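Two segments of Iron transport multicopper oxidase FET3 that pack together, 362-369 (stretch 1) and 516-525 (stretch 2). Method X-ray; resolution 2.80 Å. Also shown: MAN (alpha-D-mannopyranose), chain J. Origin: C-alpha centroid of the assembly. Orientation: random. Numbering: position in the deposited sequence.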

# COMPACT_ATOMS: atom_id res chain seq x y z
N SER A 362 21.20 0.57 17.23
CA SER A 362 20.49 -0.21 16.21
C SER A 362 20.49 -1.71 16.48
O SER A 362 19.57 -2.43 16.06
CB SER A 362 21.08 0.07 14.82
OG SER A 362 22.40 -0.45 14.69
N GLU A 363 21.52 -2.17 17.20
CA GLU A 363 21.74 -3.58 17.49
C GLU A 363 20.55 -4.25 18.18
O GLU A 363 20.26 -5.42 17.91
CB GLU A 363 23.00 -3.74 18.34
CG GLU A 363 23.51 -5.15 18.41
CD GLU A 363 24.70 -5.29 19.33
OE1 GLU A 363 24.57 -5.02 20.55
OE2 GLU A 363 25.78 -5.70 18.83
N ILE A 364 19.88 -3.51 19.06
CA ILE A 364 18.83 -4.07 19.92
C ILE A 364 17.55 -4.40 19.18
O ILE A 364 16.69 -5.12 19.71
CB ILE A 364 18.47 -3.16 21.12
CG1 ILE A 364 17.83 -1.85 20.64
CG2 ILE A 364 19.70 -2.91 21.99
CD1 ILE A 364 16.73 -1.34 21.54
N TYR A 365 17.40 -3.88 17.97
CA TYR A 365 16.19 -4.12 17.20
C TYR A 365 16.30 -5.37 16.33
O TYR A 365 15.32 -5.76 15.68
CB TYR A 365 15.84 -2.91 16.35
CG TYR A 365 15.58 -1.66 17.15
CD1 TYR A 365 16.59 -0.73 17.35
CD2 TYR A 365 14.32 -1.41 17.71
CE1 TYR A 365 16.36 0.42 18.07
CE2 TYR A 365 14.09 -0.26 18.43
CZ TYR A 365 15.11 0.65 18.61
OH TYR A 365 14.91 1.80 19.33
N GLY A 366 17.48 -5.99 16.31
CA GLY A 366 17.69 -7.24 15.59
C GLY A 366 18.50 -7.10 14.32
O GLY A 366 18.60 -6.01 13.75
N SER A 367 19.06 -8.22 13.88
CA SER A 367 19.90 -8.27 12.68
C SER A 367 19.10 -8.68 11.44
O SER A 367 19.48 -8.35 10.32
CB SER A 367 21.04 -9.26 12.90
OG SER A 367 20.53 -10.50 13.35
N ASN A 368 18.00 -9.41 11.65
CA ASN A 368 17.23 -9.98 10.55
C ASN A 368 15.91 -9.25 10.35
O ASN A 368 14.92 -9.78 9.83
CB ASN A 368 17.00 -11.47 10.77
CG ASN A 368 17.16 -12.26 9.50
OD1 ASN A 368 17.73 -13.34 9.52
ND2 ASN A 368 16.67 -11.73 8.39
N THR A 369 15.92 -7.99 10.76
CA THR A 369 14.72 -7.22 10.89
C THR A 369 14.82 -6.02 9.93
O THR A 369 13.82 -5.37 9.62
CB THR A 369 14.61 -6.81 12.35
OG1 THR A 369 13.25 -6.88 12.78
CG2 THR A 369 15.24 -5.45 12.61
N LEU A 516 19.95 -7.85 29.20
CA LEU A 516 21.26 -7.48 28.65
C LEU A 516 21.07 -6.72 27.34
O LEU A 516 22.00 -6.08 26.84
CB LEU A 516 22.16 -8.71 28.42
CG LEU A 516 23.66 -8.46 28.25
CD1 LEU A 516 24.49 -9.05 29.43
CD2 LEU A 516 24.16 -9.00 26.92
N ASP A 517 19.86 -6.79 26.80
CA ASP A 517 19.49 -6.09 25.57
C ASP A 517 20.33 -6.46 24.33
O ASP A 517 20.05 -5.97 23.22
CB ASP A 517 19.41 -4.57 25.78
CG ASP A 517 17.97 -4.09 26.12
OD1 ASP A 517 17.08 -4.93 26.38
OD2 ASP A 517 17.73 -2.85 26.12
N LEU A 518 21.34 -7.32 24.52
CA LEU A 518 22.07 -7.90 23.39
C LEU A 518 21.64 -9.36 23.16
O LEU A 518 21.72 -10.21 24.05
CB LEU A 518 23.58 -7.73 23.56
CG LEU A 518 24.24 -6.33 23.41
CD1 LEU A 518 23.25 -5.10 23.51
CD2 LEU A 518 25.38 -6.25 24.53
N THR A 519 21.20 -9.61 21.92
CA THR A 519 20.22 -10.64 21.54
C THR A 519 20.70 -12.10 21.37
O THR A 519 21.89 -12.40 21.51
CB THR A 519 19.54 -10.22 20.19
OG1 THR A 519 20.49 -10.29 19.12
CG2 THR A 519 18.97 -8.79 20.26
N ASP A 520 19.74 -12.99 21.07
CA ASP A 520 19.95 -14.37 20.64
C ASP A 520 18.72 -14.74 19.81
O ASP A 520 17.94 -15.62 20.19
CB ASP A 520 20.07 -15.30 21.86
CG ASP A 520 21.44 -15.19 22.56
OD1 ASP A 520 22.48 -15.55 21.96
OD2 ASP A 520 21.48 -14.76 23.73
N LEU A 521 18.57 -14.06 18.67
CA LEU A 521 17.27 -13.76 18.01
C LEU A 521 16.49 -14.84 17.25
O LEU A 521 16.36 -15.97 17.71
CB LEU A 521 17.38 -12.50 17.11
CG LEU A 521 18.70 -11.99 16.48
CD1 LEU A 521 19.44 -12.98 15.59
CD2 LEU A 521 18.44 -10.71 15.72
N THR A 522 15.93 -14.42 16.12
CA THR A 522 15.06 -15.21 15.24
C THR A 522 15.42 -14.87 13.77
O THR A 522 15.03 -13.83 13.24
CB THR A 522 13.54 -14.96 15.58
OG1 THR A 522 12.69 -15.61 14.63
CG2 THR A 522 13.18 -13.47 15.60
N GLY A 523 16.21 -15.74 13.14
CA GLY A 523 16.84 -15.45 11.85
C GLY A 523 16.15 -16.00 10.60
O GLY A 523 15.20 -16.79 10.69
N GLU A 524 16.63 -15.57 9.44
CA GLU A 524 16.24 -16.15 8.17
C GLU A 524 17.01 -17.45 7.92
O GLU A 524 18.08 -17.67 8.50
CB GLU A 524 16.50 -15.16 7.02
CG GLU A 524 17.94 -14.69 6.89
CD GLU A 524 18.11 -13.56 5.89
OE1 GLU A 524 17.31 -12.59 5.89
OE2 GLU A 524 19.06 -13.64 5.08
N ASN A 525 16.46 -18.31 7.06
CA ASN A 525 17.14 -19.53 6.65
C ASN A 525 18.47 -19.18 5.99
O ASN A 525 18.59 -18.13 5.34
CB ASN A 525 16.22 -20.38 5.74
CG ASN A 525 14.97 -20.91 6.48
OD1 ASN A 525 13.86 -20.41 6.31
ND2 ASN A 525 15.16 -21.93 7.29
C1 MAN J . 12.70 -20.35 14.71
C2 MAN J . 12.83 -19.99 13.23
C3 MAN J . 14.32 -20.21 12.92
C4 MAN J . 14.84 -21.51 13.59
C5 MAN J . 13.70 -22.45 14.06
C6 MAN J . 14.20 -23.71 14.78
O2 MAN J . 12.41 -18.69 12.88
O3 MAN J . 15.03 -19.06 13.35
O4 MAN J . 15.69 -22.28 12.75
O5 MAN J . 12.68 -21.77 14.82
O6 MAN J . 15.60 -23.64 15.01

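This is a small contact between a short 3-10 turn with its trailing loop and an irregular strand-less segment, pinned at one end by a two-point amide clamp and packed along the rest by aliphatic groups set against backbone and polar atoms, some closely and some loosely. The two stretches run alongside each other, with the CA atoms of Ile364 and Asp517 (6.0 Å), Gly366 and Leu521 (7.0 Å) and Asn368 and Gly523 (5.6 Å) nearest across the contact, and together they bury 463 Å².

The clamp belongs to Asn368, which has the largest area covered by the other stretch. Its CA-to-CB bond points toward stretch 2, and its carboxamide meets Glu524 twice: Glu524 N donates to Asn368 OD1 at 2.5 Å, a very short hydrogen bond, and Asn368 ND2 donates to Glu524 OE1 at 2.7 Å. Both are close to straight, with angles of 156° and 160°. An amide suits this place because it carries an acceptor and a donor on one planar group, so a single side chain can satisfy a backbone NH and a carboxylate oxygen of the same residue. Glu524 must bring its carboxylate back to the amide, and it does so with chi1 in p and chi2 in t; OE1 is also hydrogen-bonded elsewhere in the structure. Gly523 CA lies 3.3 Å from Asn368 OD1; a CB would have room here, so this contact does not itself call for glycine.

Farther along, Leu521 points toward stretch 1 and lays CD2 over the loop, 3.6 Å from Gly366 CA and 3.2 Å from both Ser367 N and Ser367 OG. The methyl covers backbone and a small polar side chain here, without a hydrophobic partner. Gly366 is required by its own backbone: at phi 107° and psi 159°, a CB would jam against the carbonyl oxygen of Tyr365.

The 3-10 turn, held by Tyr365 N to Ser362 O at 3.2 Å, with Gly366 N to Glu363 O at 3.3 Å following, presents Ile364 to the other end of the contact. Ile364 is buried, its branched apolar side chain filling space without needing a polar partner, and its CG2 sits 3.3 Å from Asp517 O and 4.4 Å from Leu518 CD1, the latter a loose apolar contact. Thr519 points toward the turn, its CG2 4.3 Å from Glu363 O. At the exposed margin, Glu363 reaches out with chi1 and chi2 both t, bringing OE1 to 3.2 Å from Leu518 CG, a close approach of a carboxylate to an aliphatic branch.

The rule to read here is economical: one bidentate amide supplies the directional bonds, while methyl groups cover the neighboring backbone.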